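Local coordinates for protein flavodoxin (Fusobacterium nucleatum, PDB 6OHK) that binds flavin mononucleotide and transfers electrons, probably as a low-potential donor to a number of redox enzymes, at residues 4-9 with 47-52; 82-87 with 117-122; 92-97 with 126-131; 141-146 with 156-161. The protein carries 1 engineered substitution. All blocks are in the same frame, centred on the assembly; numbering follows the deposited sequence.

Contact 1 of 4, residues 4-9 with 47-52; sequences MKTIGI and ENFENL
The Phe49 ring lies flat against the backbone of Gly8, whose CA sits over the centre of one ring face, 3.8 Å from the centroid of the Phe49 ring in a CH-pi contact. Gly8 N comes to 3.5 Å from Phe49 CD1. This is where the parallel strands 7-11 and 51-59 of the flavodoxin sheet begin to pair, far from the flavin. The pairing opens with Gly8 N donating to Asn51 O at 2.9 Å, a fairly straight bond of 165°, and it is backed by the CA-H...O contact from Leu52 CA to Gly8 O at 3.3 Å.

Ahead of residue 7, the Asn51 side chain reaches back to the backbone of Lys5. Its CG stands beside the backbone N, anti to the carbonyl carbon (chi1 -63°). ND2 donates to Lys5 O at 3.1 Å, approaching from above the carbonyl plane while the acceptor stays close to the plane of the amide. The other end of that amide, OD1, accepts from the backbone N of Lys170. Farther out, Lys5 runs extended beyond CG and its CD packs on the Glu50 carboxylate, where NZ stands 2.9 Å from both OE1 and OE2 of Glu50 in a salt bridge whose hydrogen bonds are weak. Between the two segments one water donates to Thr6 O at 2.7 Å and accepts from Glu50 N at 2.8 Å.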
# COMPACT_ATOMS: atom_id res chain seq x y z
N MET A 4 -0.39 -20.11 1.24
CA MET A 4 0.47 -18.96 0.96
C MET A 4 1.42 -18.70 2.11
O MET A 4 1.09 -18.92 3.28
CB MET A 4 -0.39 -17.71 0.83
CG MET A 4 -1.06 -17.53 -0.48
SD MET A 4 -1.87 -15.91 -0.59
CE MET A 4 -2.96 -15.98 0.78
N LYS A 5 2.61 -18.18 1.80
CA LYS A 5 3.49 -17.70 2.85
C LYS A 5 2.83 -16.53 3.57
O LYS A 5 1.97 -15.84 3.02
CB LYS A 5 4.84 -17.28 2.28
CG LYS A 5 5.60 -18.48 1.77
CD LYS A 5 6.93 -18.14 1.16
CE LYS A 5 7.74 -19.41 0.90
NZ LYS A 5 8.96 -19.16 0.08
N THR A 6 3.21 -16.34 4.82
CA THR A 6 2.61 -15.29 5.63
C THR A 6 2.76 -13.93 4.96
O THR A 6 3.83 -13.59 4.43
CB THR A 6 3.28 -15.28 7.00
OG1 THR A 6 3.10 -16.58 7.57
CG2 THR A 6 2.67 -14.25 7.92
N ILE A 7 1.69 -13.16 5.02
CA ILE A 7 1.66 -11.81 4.48
C ILE A 7 1.99 -10.83 5.60
O ILE A 7 1.34 -10.82 6.64
CB ILE A 7 0.27 -11.52 3.91
CG1 ILE A 7 -0.06 -12.48 2.76
CG2 ILE A 7 0.19 -10.08 3.43
CD1 ILE A 7 -1.55 -12.63 2.48
N GLY A 8 2.99 -10.01 5.37
CA GLY A 8 3.30 -8.93 6.30
C GLY A 8 2.61 -7.65 5.90
O GLY A 8 2.80 -7.17 4.78
N ILE A 9 1.79 -7.11 6.79
CA ILE A 9 1.04 -5.88 6.56
C ILE A 9 1.67 -4.78 7.40
O ILE A 9 1.75 -4.92 8.64
CB ILE A 9 -0.43 -6.06 6.95
CG1 ILE A 9 -1.03 -7.27 6.24
CG2 ILE A 9 -1.20 -4.78 6.67
CD1 ILE A 9 -2.42 -7.61 6.73
N GLU A 47 11.90 -7.33 6.19
CA GLU A 47 12.84 -8.33 5.69
C GLU A 47 12.31 -9.74 5.83
O GLU A 47 12.73 -10.64 5.07
CB GLU A 47 14.16 -8.20 6.45
CG GLU A 47 15.44 -8.49 5.70
CD GLU A 47 16.62 -7.84 6.41
OE1 GLU A 47 17.26 -6.92 5.84
OE2 GLU A 47 16.87 -8.23 7.58
N ASN A 48 11.43 -9.99 6.80
CA ASN A 48 11.02 -11.33 7.20
C ASN A 48 9.91 -11.94 6.35
O ASN A 48 9.55 -13.10 6.59
CB ASN A 48 10.54 -11.29 8.64
CG ASN A 48 11.63 -10.88 9.60
OD1 ASN A 48 12.81 -11.01 9.30
ND2 ASN A 48 11.22 -10.40 10.77
N PHE A 49 9.34 -11.21 5.39
CA PHE A 49 8.20 -11.67 4.63
C PHE A 49 8.52 -11.65 3.15
O PHE A 49 9.20 -10.74 2.65
CB PHE A 49 6.99 -10.76 4.89
CG PHE A 49 6.60 -10.75 6.32
CD1 PHE A 49 5.74 -11.70 6.80
CD2 PHE A 49 7.13 -9.84 7.22
CE1 PHE A 49 5.40 -11.75 8.13
CE2 PHE A 49 6.83 -9.88 8.53
CZ PHE A 49 5.97 -10.83 9.00
N GLU A 50 7.96 -12.61 2.43
CA GLU A 50 8.01 -12.61 0.98
C GLU A 50 6.81 -11.96 0.35
O GLU A 50 6.89 -11.55 -0.80
CB GLU A 50 8.17 -14.04 0.45
CG GLU A 50 9.46 -14.73 0.99
CD GLU A 50 9.77 -16.07 0.32
OE1 GLU A 50 9.20 -16.35 -0.76
OE2 GLU A 50 10.58 -16.83 0.88
N ASN A 51 5.69 -11.96 1.05
CA ASN A 51 4.46 -11.33 0.61
C ASN A 51 4.20 -10.15 1.52
O ASN A 51 4.19 -10.31 2.74
CB ASN A 51 3.29 -12.31 0.76
CG ASN A 51 3.44 -13.53 -0.11
OD1 ASN A 51 3.98 -13.45 -1.21
ND2 ASN A 51 2.93 -14.68 0.36
N LEU A 52 4.01 -8.96 0.94
CA LEU A 52 3.89 -7.72 1.71
C LEU A 52 2.74 -6.88 1.20
O LEU A 52 2.49 -6.79 0.00
CB LEU A 52 5.16 -6.91 1.54
CG LEU A 52 6.39 -7.44 2.25
CD1 LEU A 52 7.65 -6.79 1.70
CD2 LEU A 52 6.32 -7.20 3.75
O HOH W 1 6.34 -14.42 3.78

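Contact 2 of 4, residues 82-87 with 117-122; sequences GKVVGL and KVVGFT
Lys117 and Val85 share the central bond of this contact, Val85 N donating to Lys117 O at 2.9 Å from nearly along the C=O axis. Lys117 also gives its own N to Lys83 O at 3.1 Å, so its peptide groups reach to residues before and after Val84, the residue it pairs with. The long side chain takes little part: CB rests on Lys83 O, and the extended chain then leads off to a salt bridge between NZ and Glu168.

Val85 continues the pattern in the other direction, its O accepting from Val119 N at 2.9 Å and also meeting Val118 CA in a CA-H...O contact. The alternation is that of two parallel strands, and the connection between them, through helix 103-113, makes the right-handed beta-alpha-beta crossover of the flavodoxin-like fold. The side chains of Val85, Leu87 and Val118 all pack against that helix, Val85 on Val111 and the other two on Tyr108.

Among themselves, Val118 and Leu87 meet through CG1 of the valine and CD1 of the leucine, 4.1 Å apart, with the two side chains at about a right angle. A different pair forms beside Val84: CG1, anti to the backbone N (chi1 -178°), approaches CG2 of Val119 at 3.7 Å, and that same Val119 methyl lies 3.6 Å from Val85 O. Beyond Val119 direct backbone bonding gives way to a water, which accepts from Leu87 N and donates to Val119 O at 2.7 Å.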
# COMPACT_ATOMS: atom_id res chain seq x y z
N GLY A 82 12.77 -11.30 -4.88
CA GLY A 82 11.88 -12.38 -4.55
C GLY A 82 10.64 -11.99 -3.78
O GLY A 82 9.75 -12.83 -3.61
N LYS A 83 10.53 -10.74 -3.33
CA LYS A 83 9.36 -10.28 -2.61
C LYS A 83 8.31 -9.77 -3.57
O LYS A 83 8.60 -9.25 -4.64
CB LYS A 83 9.72 -9.22 -1.59
CG LYS A 83 10.76 -9.68 -0.57
CD LYS A 83 10.81 -8.67 0.58
CE LYS A 83 11.96 -8.92 1.55
NZ LYS A 83 11.90 -10.28 2.16
N VAL A 84 7.06 -9.94 -3.15
CA VAL A 84 5.89 -9.54 -3.91
C VAL A 84 5.12 -8.56 -3.03
O VAL A 84 4.73 -8.91 -1.90
CB VAL A 84 5.03 -10.76 -4.24
CG1 VAL A 84 3.83 -10.34 -5.06
CG2 VAL A 84 5.85 -11.80 -5.00
N VAL A 85 4.91 -7.34 -3.52
CA VAL A 85 4.43 -6.24 -2.69
C VAL A 85 3.21 -5.59 -3.31
O VAL A 85 3.25 -5.21 -4.50
CB VAL A 85 5.54 -5.20 -2.54
CG1 VAL A 85 5.14 -4.10 -1.60
CG2 VAL A 85 6.84 -5.85 -2.09
N GLY A 86 2.17 -5.42 -2.52
CA GLY A 86 1.05 -4.56 -2.88
C GLY A 86 1.09 -3.29 -2.04
O GLY A 86 1.39 -3.35 -0.85
N LEU A 87 0.78 -2.16 -2.67
CA LEU A 87 0.78 -0.85 -2.05
C LEU A 87 -0.63 -0.33 -1.95
O LEU A 87 -1.40 -0.43 -2.92
CB LEU A 87 1.61 0.10 -2.90
CG LEU A 87 3.02 -0.34 -3.18
CD1 LEU A 87 3.67 0.65 -4.16
CD2 LEU A 87 3.85 -0.46 -1.92
N LYS A 117 8.93 -7.02 -6.73
CA LYS A 117 7.86 -6.91 -7.70
C LYS A 117 6.67 -6.24 -7.03
O LYS A 117 6.23 -6.71 -5.99
CB LYS A 117 7.49 -8.35 -8.10
CG LYS A 117 6.52 -8.50 -9.21
CD LYS A 117 6.28 -9.98 -9.54
CE LYS A 117 5.55 -10.01 -10.90
NZ LYS A 117 5.33 -11.39 -11.41
N VAL A 118 6.09 -5.21 -7.66
CA VAL A 118 4.88 -4.57 -7.17
C VAL A 118 3.72 -5.08 -7.99
O VAL A 118 3.76 -5.05 -9.24
CB VAL A 118 4.97 -3.03 -7.24
CG1 VAL A 118 3.65 -2.41 -6.82
CG2 VAL A 118 6.11 -2.58 -6.35
N VAL A 119 2.69 -5.57 -7.33
CA VAL A 119 1.53 -6.14 -7.96
C VAL A 119 0.28 -5.36 -7.57
O VAL A 119 0.31 -4.56 -6.64
CB VAL A 119 1.39 -7.64 -7.59
CG1 VAL A 119 2.58 -8.44 -8.10
CG2 VAL A 119 1.27 -7.81 -6.08
N GLY A 120 -0.83 -5.60 -8.26
CA GLY A 120 -2.05 -4.92 -7.91
C GLY A 120 -2.14 -3.48 -8.37
O GLY A 120 -2.66 -2.63 -7.64
N PHE A 121 -1.67 -3.19 -9.57
CA PHE A 121 -2.00 -1.90 -10.18
C PHE A 121 -3.52 -1.83 -10.38
O PHE A 121 -4.21 -2.84 -10.53
CB PHE A 121 -1.30 -1.73 -11.53
CG PHE A 121 0.15 -1.44 -11.46
CD1 PHE A 121 0.89 -1.56 -10.31
CD2 PHE A 121 0.79 -0.99 -12.62
CE1 PHE A 121 2.24 -1.25 -10.33
CE2 PHE A 121 2.12 -0.70 -12.65
CZ PHE A 121 2.87 -0.83 -11.49
N THR A 122 -4.06 -0.62 -10.38
CA THR A 122 -5.50 -0.42 -10.45
C THR A 122 -5.86 0.61 -11.52
O THR A 122 -5.06 1.47 -11.88
CB THR A 122 -6.11 -0.01 -9.10
OG1 THR A 122 -5.55 1.24 -8.65
CG2 THR A 122 -5.90 -1.10 -8.04
O HOH W 2 0.58 -2.09 -5.50

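Contact 3 of 4, residues 92-97 with 126-131; sequences NQFAFG and GYHYEE. With FMN (flavin mononucleotide), chain B.
A chi1 of 68° puts CG of Gln93 between its backbone N and carbonyl carbon, and a chi2 of -157° keeps the chain extended to CD; beyond it, OE1 accepts from His128 N at 2.8 Å. The donor lies in the plane of the Gln93 carbonyl and the bond is fairly straight, 160° at the hydrogen. The contact joins two surface loops of the flavodoxin fold, and the first of them, after strand 84-90, lines the FMN pocket. Gln93 CB and CG lie close to His128 O. The side chains of Gln93 and Tyr127 cross at about a right angle, yet the amide and ring planes are nearly parallel, the amide lying near CD1. At the same amide, NE2 donates to Asp146 and Gln150, while a water is a second donor to OE1 and also donates to Gly126 O.

At the far end, Gly97 O takes two backbone donors: Glu130 N at 2.8 Å, in the carbonyl plane, and Glu131 N at 3.1 Å, tilted from it. Phe94 meets His128 more loosely, CE1 of the phenylalanine standing 3.8 Å from CB of the histidine.

Asn92 starts an Asx motif, OD1 accepting from Ala95 N at 3.0 Å, and its own N donates to O2 and N1 of FMN. Phe96 then spreads one face over the isoalloxazine, FMN C4A sitting over its centre, and its CD2 approaches FMN C10 to 3.3 Å.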
# COMPACT_ATOMS: atom_id res chain seq x y z
N ASN A 92 -7.20 12.14 -0.44
CA ASN A 92 -8.40 12.91 -0.77
C ASN A 92 -8.20 13.46 -2.18
O ASN A 92 -7.42 14.38 -2.37
CB ASN A 92 -8.63 14.01 0.26
CG ASN A 92 -9.83 14.88 -0.07
OD1 ASN A 92 -10.24 15.01 -1.21
ND2 ASN A 92 -10.43 15.46 0.95
N GLN A 93 -8.88 12.87 -3.15
CA GLN A 93 -8.54 13.18 -4.54
C GLN A 93 -9.01 14.56 -4.95
O GLN A 93 -8.47 15.11 -5.92
CB GLN A 93 -9.13 12.11 -5.47
CG GLN A 93 -10.67 12.14 -5.54
CD GLN A 93 -11.22 10.81 -5.99
OE1 GLN A 93 -11.43 10.59 -7.20
NE2 GLN A 93 -11.44 9.92 -5.04
N PHE A 94 -10.00 15.13 -4.27
CA PHE A 94 -10.53 16.43 -4.65
C PHE A 94 -9.74 17.55 -4.01
O PHE A 94 -9.45 18.57 -4.66
CB PHE A 94 -12.02 16.50 -4.33
CG PHE A 94 -12.85 15.61 -5.21
CD1 PHE A 94 -13.15 15.98 -6.50
CD2 PHE A 94 -13.29 14.40 -4.77
CE1 PHE A 94 -13.90 15.14 -7.33
CE2 PHE A 94 -14.03 13.56 -5.59
CZ PHE A 94 -14.33 13.94 -6.86
N ALA A 95 -9.36 17.38 -2.76
CA ALA A 95 -8.61 18.42 -2.08
C ALA A 95 -7.17 18.46 -2.51
O ALA A 95 -6.52 19.50 -2.35
CB ALA A 95 -8.70 18.22 -0.57
N PHE A 96 -6.65 17.36 -3.05
CA PHE A 96 -5.25 17.24 -3.44
C PHE A 96 -5.19 16.74 -4.87
O PHE A 96 -4.79 15.61 -5.14
CB PHE A 96 -4.51 16.32 -2.45
CG PHE A 96 -4.61 16.83 -1.06
CD1 PHE A 96 -3.82 17.89 -0.63
CD2 PHE A 96 -5.55 16.32 -0.18
CE1 PHE A 96 -3.95 18.40 0.64
CE2 PHE A 96 -5.69 16.84 1.10
CZ PHE A 96 -4.88 17.89 1.49
N GLY A 97 -5.56 17.61 -5.81
CA GLY A 97 -5.68 17.21 -7.19
C GLY A 97 -4.38 16.92 -7.90
O GLY A 97 -4.43 16.41 -9.02
N GLY A 126 -13.15 6.27 -12.47
CA GLY A 126 -13.93 6.67 -11.32
C GLY A 126 -13.18 7.55 -10.36
O GLY A 126 -13.72 7.86 -9.29
N TYR A 127 -11.96 7.94 -10.68
CA TYR A 127 -11.18 8.87 -9.89
C TYR A 127 -11.04 10.18 -10.64
O TYR A 127 -11.05 10.22 -11.87
CB TYR A 127 -9.79 8.33 -9.62
CG TYR A 127 -9.73 7.12 -8.75
CD1 TYR A 127 -9.63 7.25 -7.37
CD2 TYR A 127 -9.74 5.84 -9.29
CE1 TYR A 127 -9.52 6.13 -6.57
CE2 TYR A 127 -9.64 4.73 -8.49
CZ TYR A 127 -9.53 4.87 -7.14
OH TYR A 127 -9.41 3.71 -6.41
N HIS A 128 -10.84 11.25 -9.88
CA HIS A 128 -10.58 12.57 -10.43
C HIS A 128 -9.17 12.97 -10.07
O HIS A 128 -8.78 12.89 -8.90
CB HIS A 128 -11.54 13.61 -9.82
CG HIS A 128 -11.44 14.96 -10.47
ND1 HIS A 128 -10.40 15.83 -10.22
CD2 HIS A 128 -12.25 15.59 -11.35
CE1 HIS A 128 -10.56 16.93 -10.93
NE2 HIS A 128 -11.68 16.81 -11.62
N TYR A 129 -8.40 13.45 -11.04
CA TYR A 129 -7.09 13.99 -10.74
C TYR A 129 -6.74 15.03 -11.79
O TYR A 129 -7.15 14.91 -12.96
CB TYR A 129 -5.99 12.94 -10.62
CG TYR A 129 -5.61 12.23 -11.92
CD1 TYR A 129 -6.30 11.14 -12.36
CD2 TYR A 129 -4.52 12.65 -12.66
CE1 TYR A 129 -5.95 10.49 -13.53
CE2 TYR A 129 -4.15 12.01 -13.82
CZ TYR A 129 -4.87 10.92 -14.23
OH TYR A 129 -4.50 10.30 -15.43
N GLU A 130 -5.99 16.02 -11.37
CA GLU A 130 -5.43 17.02 -12.28
C GLU A 130 -4.07 16.57 -12.78
O GLU A 130 -3.82 16.54 -13.99
CB GLU A 130 -5.34 18.39 -11.59
CG GLU A 130 -6.73 18.96 -11.20
CD GLU A 130 -6.64 20.07 -10.16
OE1 GLU A 130 -7.56 20.19 -9.32
OE2 GLU A 130 -5.64 20.82 -10.17
N GLU A 131 -3.20 16.15 -11.88
CA GLU A 131 -1.91 15.56 -12.21
C GLU A 131 -1.65 14.45 -11.21
O GLU A 131 -2.18 14.48 -10.10
CB GLU A 131 -0.79 16.58 -12.13
CG GLU A 131 -0.93 17.78 -13.09
CD GLU A 131 -1.02 17.38 -14.57
OE1 GLU A 131 -1.55 18.20 -15.36
OE2 GLU A 131 -0.57 16.28 -14.94
N1 FMN B . -4.41 13.23 0.72
C2 FMN B . -3.80 13.08 -0.53
O2 FMN B . -4.24 12.33 -1.34
N3 FMN B . -2.65 13.89 -0.83
C4 FMN B . -2.10 14.81 0.02
O4 FMN B . -1.12 15.43 -0.35
C4A FMN B . -2.74 14.96 1.28
N5 FMN B . -2.22 15.89 2.19
C5A FMN B . -2.95 16.04 3.40
C6 FMN B . -2.55 17.05 4.29
C7 FMN B . -3.22 17.22 5.48
C7M FMN B . -2.63 18.31 6.40
C8 FMN B . -4.35 16.46 5.77
C8M FMN B . -5.02 16.65 7.11
C9 FMN B . -4.75 15.46 4.89
C9A FMN B . -4.07 15.28 3.71
N10 FMN B . -4.50 14.23 2.80
C10 FMN B . -3.85 14.14 1.59
C1' FMN B . -5.66 13.39 3.11
C2' FMN B . -5.28 12.25 4.11
O2' FMN B . -4.26 11.41 3.61
C3' FMN B . -6.52 11.38 4.36
O3' FMN B . -7.45 12.16 5.07
C4' FMN B . -6.29 10.05 5.08
O4' FMN B . -7.51 9.33 5.07
C5' FMN B . -5.80 10.22 6.51
O5' FMN B . -5.45 8.94 7.00
P FMN B . -5.14 8.73 8.57
O1P FMN B . -4.84 7.25 8.66
O2P FMN B . -3.99 9.58 8.99
O3P FMN B . -6.41 9.11 9.33
O HOH W 3 -6.54 13.75 -7.51
O HOH W 4 -14.12 10.80 -8.49
O HOH W 5 -8.97 18.76 -7.54

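Contact 4 of 4, residues 141-146 with 156-161; sequences IGLALD and KRIGDW
Leu143 rests its CB on the indole of Trp161, 3.7 Å from the centroid of the five-membered ring and almost straight above it, in a CH-pi contact. It is the start of a packing between strand 139-145 of the flavodoxin sheet and helix 154-166, which packs against the strand, the short segments running nearly antiparallel (169°) with their axes 9.3 Å apart. From CB the side chain continues with CG anti to the backbone N (chi1 -177°), which carries it on over the indole to within 4.2 Å of Trp161 CG. Its two methyls then part. CD1 turns to the helix backbone, 3.7 Å from Arg157 O, and also touches CB of Trp161; CD2 meets Ile158 CG1 at 3.9 Å and the six-membered part of the indole at CE3.

Leu145, two residues on, also splits between Ile158 and Arg157, but with the two methyls exchanged. Its CD1 reaches Ile158 CG1, the side chains crossing at about a right angle, while CD2 lies against CB and CD of Arg157 as the two chains slide past each other in opposite directions. The indole is fixed at its nitrogen, which donates to Gly120 O. Arg157 is extended from CG to NE, and one face of its guanidinium lies toward Ala144 O; NH1 donates to Gln150 and, at 2.9 Å, to a water that also accepts from Asp146 N at 3.1 Å.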
# COMPACT_ATOMS: atom_id res chain seq x y z
N ILE A 141 -0.28 2.71 -9.36
CA ILE A 141 0.71 1.73 -8.93
C ILE A 141 0.29 0.95 -7.68
O ILE A 141 1.09 0.14 -7.18
CB ILE A 141 2.08 2.38 -8.74
CG1 ILE A 141 2.06 3.47 -7.64
CG2 ILE A 141 2.59 2.91 -10.08
CD1 ILE A 141 3.30 4.25 -7.49
N GLY A 142 -0.92 1.14 -7.19
CA GLY A 142 -1.44 0.39 -6.07
C GLY A 142 -2.91 0.67 -5.92
O GLY A 142 -3.54 1.28 -6.79
N LEU A 143 -3.44 0.28 -4.78
CA LEU A 143 -4.82 0.55 -4.45
C LEU A 143 -4.95 1.95 -3.89
O LEU A 143 -4.24 2.29 -2.93
CB LEU A 143 -5.28 -0.47 -3.41
CG LEU A 143 -6.72 -0.41 -2.99
CD1 LEU A 143 -7.65 -0.64 -4.18
CD2 LEU A 143 -6.98 -1.36 -1.89
N ALA A 144 -5.83 2.76 -4.47
CA ALA A 144 -6.00 4.16 -4.09
C ALA A 144 -7.35 4.33 -3.41
O ALA A 144 -8.40 4.14 -4.05
CB ALA A 144 -5.87 5.04 -5.33
N LEU A 145 -7.35 4.64 -2.14
CA LEU A 145 -8.58 4.73 -1.38
C LEU A 145 -8.84 6.18 -1.00
O LEU A 145 -7.92 6.95 -0.75
CB LEU A 145 -8.54 3.86 -0.13
CG LEU A 145 -8.31 2.38 -0.44
CD1 LEU A 145 -8.13 1.61 0.84
CD2 LEU A 145 -9.45 1.79 -1.25
N ASP A 146 -10.13 6.55 -0.95
CA ASP A 146 -10.52 7.90 -0.56
C ASP A 146 -11.71 7.74 0.38
O ASP A 146 -12.84 7.59 -0.06
CB ASP A 146 -10.86 8.75 -1.77
CG ASP A 146 -11.19 10.19 -1.43
OD1 ASP A 146 -11.55 10.46 -0.27
OD2 ASP A 146 -11.07 11.04 -2.36
N LYS A 156 -15.42 -2.90 -1.71
CA LYS A 156 -15.23 -3.61 -2.97
C LYS A 156 -13.85 -3.35 -3.54
O LYS A 156 -13.21 -4.26 -4.11
CB LYS A 156 -16.31 -3.22 -3.98
CG LYS A 156 -16.10 -3.82 -5.37
CD LYS A 156 -17.26 -3.48 -6.29
CE LYS A 156 -17.59 -4.65 -7.21
NZ LYS A 156 -16.43 -5.05 -8.05
N ARG A 157 -13.35 -2.12 -3.40
CA ARG A 157 -12.00 -1.85 -3.89
C ARG A 157 -10.99 -2.74 -3.22
O ARG A 157 -10.14 -3.35 -3.89
CB ARG A 157 -11.63 -0.39 -3.70
CG ARG A 157 -12.26 0.54 -4.72
CD ARG A 157 -12.00 2.00 -4.43
NE ARG A 157 -12.40 2.83 -5.56
CZ ARG A 157 -12.47 4.15 -5.51
NH1 ARG A 157 -12.28 4.81 -4.38
NH2 ARG A 157 -12.74 4.82 -6.61
N ILE A 158 -11.07 -2.87 -1.90
CA ILE A 158 -10.14 -3.72 -1.17
C ILE A 158 -10.35 -5.18 -1.53
O ILE A 158 -9.38 -5.91 -1.79
CB ILE A 158 -10.25 -3.48 0.34
CG1 ILE A 158 -9.83 -2.06 0.71
CG2 ILE A 158 -9.43 -4.52 1.10
CD1 ILE A 158 -10.04 -1.72 2.16
N GLY A 159 -11.59 -5.66 -1.49
CA GLY A 159 -11.83 -7.08 -1.74
C GLY A 159 -11.35 -7.51 -3.11
O GLY A 159 -10.72 -8.56 -3.26
N ASP A 160 -11.64 -6.71 -4.12
CA ASP A 160 -11.19 -7.04 -5.46
C ASP A 160 -9.67 -7.03 -5.54
O ASP A 160 -9.07 -7.87 -6.22
CB ASP A 160 -11.71 -6.02 -6.46
CG ASP A 160 -13.19 -6.13 -6.75
OD1 ASP A 160 -13.85 -7.10 -6.31
OD2 ASP A 160 -13.68 -5.20 -7.43
N TRP A 161 -9.04 -6.06 -4.89
CA TRP A 161 -7.58 -5.95 -4.95
C TRP A 161 -6.89 -7.11 -4.24
O TRP A 161 -5.91 -7.66 -4.74
CB TRP A 161 -7.20 -4.61 -4.32
CG TRP A 161 -5.77 -4.24 -4.41
CD1 TRP A 161 -5.12 -3.76 -5.51
CD2 TRP A 161 -4.80 -4.27 -3.36
NE1 TRP A 161 -3.82 -3.47 -5.22
CE2 TRP A 161 -3.59 -3.79 -3.91
CE3 TRP A 161 -4.83 -4.66 -2.03
CZ2 TRP A 161 -2.43 -3.65 -3.14
CZ3 TRP A 161 -3.66 -4.53 -1.29
CH2 TRP A 161 -2.50 -4.03 -1.86
O HOH W 6 -12.39 4.55 -1.46

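How the contacts relate
Contacts 1, 2 and 4 all reach the same sheet, and only contact 3 touches the flavin. Contacts 1 and 2 meet through neighbouring strands 51-59 and 84-90: Phe49 O lies 2.8 Å from Lys83 NZ, and Glu50 O 2.9 Å from Val84 N. Contact 2 passes to contact 4 by Gly120 O and Trp161 NE1, 2.8 Å apart, and by Thr122 OG1 and Gly142 O. Contact 4 meets contact 3, whose 92-97 segment lines the FMN pocket, Tyr127 OH standing 2.6 Å from Ala144 O and Gln93 NE2 2.9 Å from Asp146 OD2. The Asp146 side chain is about 7 Å from FMN; contact 1 lies at the other end, its centre about 31 Å from that of contact 3.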